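Long-range contact in D-isomer specific 2-hydroxyacid dehydrogenase family protein (Aeromonas salmonicida subsp. salmonicida, PDB 3HG7), which probably acts as an NAD-dependent oxidoreductase of the D-isomer specific 2-hydroxyacid dehydrogenase family: residues A[12-17]-A[284-289]. The protein carries 1 engineered substitution. Sequence-based numbering, arbitrary orientation.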
loop_
_atom_site.group_PDB
_atom_site.type_symbol
_atom_site.label_atom_id
_atom_site.label_comp_id
_atom_site.label_asym_id
_atom_site.label_seq_id
_atom_site.Cartn_x
_atom_site.Cartn_y
_atom_site.Cartn_z
ATOM N N SER A 12 -0.828 -19.258 0.235
ATOM C CA SER A 12 -0.788 -18.032 1.032
ATOM C C SER A 12 -0.321 -18.280 2.475
ATOM O O SER A 12 -0.586 -19.328 3.042
ATOM C CB SER A 12 -2.180 -17.407 1.097
ATOM O OG SER A 12 -2.176 -16.282 1.969
ATOM N N GLN A 13 0.313 -17.269 3.077
ATOM C CA GLN A 13 0.686 -17.386 4.495
ATOM C C GLN A 13 -0.590 -17.459 5.329
ATOM O O GLN A 13 -0.574 -17.965 6.433
ATOM C CB GLN A 13 1.582 -16.232 4.941
ATOM C CG GLN A 13 0.977 -14.853 4.829
ATOM C CD GLN A 13 1.968 -13.780 5.263
ATOM O OE1 GLN A 13 1.800 -13.155 6.301
ATOM N NE2 GLN A 13 3.038 -13.597 4.476
ATOM N N ASP A 14 -1.714 -17.007 4.751
ATOM C CA ASP A 14 -3.012 -17.105 5.401
ATOM C C ASP A 14 -3.864 -18.306 4.970
ATOM O O ASP A 14 -5.097 -18.288 5.124
ATOM C CB ASP A 14 -3.786 -15.794 5.161
ATOM C CG ASP A 14 -3.167 -14.602 5.875
ATOM O OD1 ASP A 14 -2.707 -14.745 7.043
ATOM O OD2 ASP A 14 -3.127 -13.507 5.263
ATOM N N ASN A 15 -3.222 -19.343 4.430
ATOM C CA ASN A 15 -3.924 -20.547 3.964
ATOM C C ASN A 15 -4.996 -21.095 4.911
ATOM O O ASN A 15 -6.069 -21.497 4.466
ATOM C CB ASN A 15 -2.924 -21.679 3.711
ATOM C CG ASN A 15 -2.341 -21.658 2.305
ATOM O OD1 ASN A 15 -2.768 -20.885 1.452
ATOM N ND2 ASN A 15 -1.349 -22.518 2.060
ATOM N N ALA A 16 -4.672 -21.199 6.198
ATOM C CA ALA A 16 -5.599 -21.798 7.132
ATOM C C ALA A 16 -6.912 -20.989 7.179
ATOM O O ALA A 16 -8.007 -21.566 7.124
ATOM C CB ALA A 16 -4.956 -21.949 8.530
ATOM N N HIS A 17 -6.775 -19.665 7.219
ATOM C CA HIS A 17 -7.910 -18.750 7.235
ATOM C C HIS A 17 -8.650 -18.843 5.887
ATOM O O HIS A 17 -9.865 -19.011 5.853
ATOM C CB HIS A 17 -7.423 -17.321 7.498
ATOM C CG HIS A 17 -8.474 -16.396 8.044
ATOM N ND1 HIS A 17 -8.168 -15.206 8.679
ATOM C CD2 HIS A 17 -9.824 -16.501 8.071
ATOM C CE1 HIS A 17 -9.291 -14.607 9.044
ATOM N NE2 HIS A 17 -10.311 -15.377 8.690
ATOM N N SER A 284 -3.715 -7.181 3.914
ATOM C CA SER A 284 -4.833 -7.756 3.158
ATOM C C SER A 284 -5.489 -8.767 4.073
ATOM O O SER A 284 -4.981 -9.900 4.223
ATOM C CB SER A 284 -4.319 -8.522 1.911
ATOM O OG SER A 284 -3.841 -7.627 0.908
ATOM N N PHE A 285 -6.602 -8.389 4.680
ATOM C CA PHE A 285 -7.238 -9.234 5.668
ATOM C C PHE A 285 -8.033 -10.319 4.975
ATOM O O PHE A 285 -8.743 -10.013 3.994
ATOM C CB PHE A 285 -8.101 -8.394 6.610
ATOM C CG PHE A 285 -7.283 -7.690 7.666
ATOM C CD1 PHE A 285 -7.064 -8.285 8.911
ATOM C CD2 PHE A 285 -6.661 -6.476 7.390
ATOM C CE1 PHE A 285 -6.277 -7.638 9.866
ATOM C CE2 PHE A 285 -5.866 -5.839 8.356
ATOM C CZ PHE A 285 -5.691 -6.423 9.578
ATOM N N PRO A 286 -7.910 -11.587 5.438
ATOM C CA PRO A 286 -8.465 -12.669 4.612
ATOM C C PRO A 286 -9.975 -12.567 4.441
ATOM O O PRO A 286 -10.471 -12.861 3.360
ATOM C CB PRO A 286 -8.087 -13.940 5.380
ATOM C CG PRO A 286 -6.838 -13.552 6.110
ATOM C CD PRO A 286 -7.022 -12.104 6.505
ATOM N N ASP A 287 -10.692 -12.120 5.475
ATOM C CA ASP A 287 -12.143 -11.954 5.361
ATOM C C ASP A 287 -12.495 -11.070 4.165
ATOM O O ASP A 287 -13.440 -11.367 3.425
ATOM C CB ASP A 287 -12.766 -11.406 6.660
ATOM C CG ASP A 287 -12.690 -12.403 7.817
ATOM O OD1 ASP A 287 -11.614 -12.518 8.441
ATOM O OD2 ASP A 287 -13.705 -13.060 8.129
ATOM N N ASP A 288 -11.737 -10.002 3.939
ATOM C CA ASP A 288 -12.062 -9.120 2.816
ATOM C C ASP A 288 -11.549 -9.620 1.478
ATOM O O ASP A 288 -12.207 -9.441 0.451
ATOM C CB ASP A 288 -11.554 -7.719 3.064
ATOM C CG ASP A 288 -12.355 -7.002 4.136
ATOM O OD1 ASP A 288 -13.441 -7.481 4.531
ATOM O OD2 ASP A 288 -11.907 -5.947 4.572
ATOM N N VAL A 289 -10.379 -10.247 1.499
ATOM C CA VAL A 289 -9.813 -10.814 0.274
ATOM C C VAL A 289 -10.683 -12.007 -0.196
ATOM O O VAL A 289 -10.912 -12.169 -1.386
ATOM C CB VAL A 289 -8.331 -11.244 0.464
ATOM C CG1 VAL A 289 -7.788 -11.935 -0.807
ATOM C CG2 VAL A 289 -7.448 -10.053 0.807
HETATM O O HOH W 1 -3.987 -12.354 3.060
#
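P286 sets the CB edge of its ring over one face of the H17 imidazole where the first turns of helices 15-24 and 286-301 meet. In the two-domain fold of D-2-hydroxyacid dehydrogenases, the chain returns after the NAD-binding Rossmann domain, and its final helix packs here against the N-terminal domain. Proline suits a first helical turn, where an amide has no helical carbonyl before it to bond, and its ring is turned toward 12-17. P286 CB stands 3.7 Å from the centroid of the H17 ring and 20° off the normal, a CH-pi contact. P286 CG sits 3.3 Å from H17 ND1. CG of H17 lies anti to its backbone N (chi1 -158°), which carries the base of the ring toward the proline. Beyond the proline, D287 OD1 approaches obliquely, 3.2 Å from both NE2 and CE1 of H17, with carboxylate and imidazole planes 78° apart.

D14 holds the N-cap position of helix 15-24, but its carboxylate makes no capping bond and rests against the same proline, OD2 lying 3.8 Å from P286 CG. Y283 OH hydrogen-bonds OD2, which would help offset the carboxylate's charge. Before it, S12 forms an ST turn, its OG accepting from D14 N at 2.9 Å, which ties the backbone just ahead of the helix; OG also hydrogen-bonds E54 OE2. A water bridges the segments, donating to D14 OD2 at 2.6 Å and to S284 O at 2.9 Å.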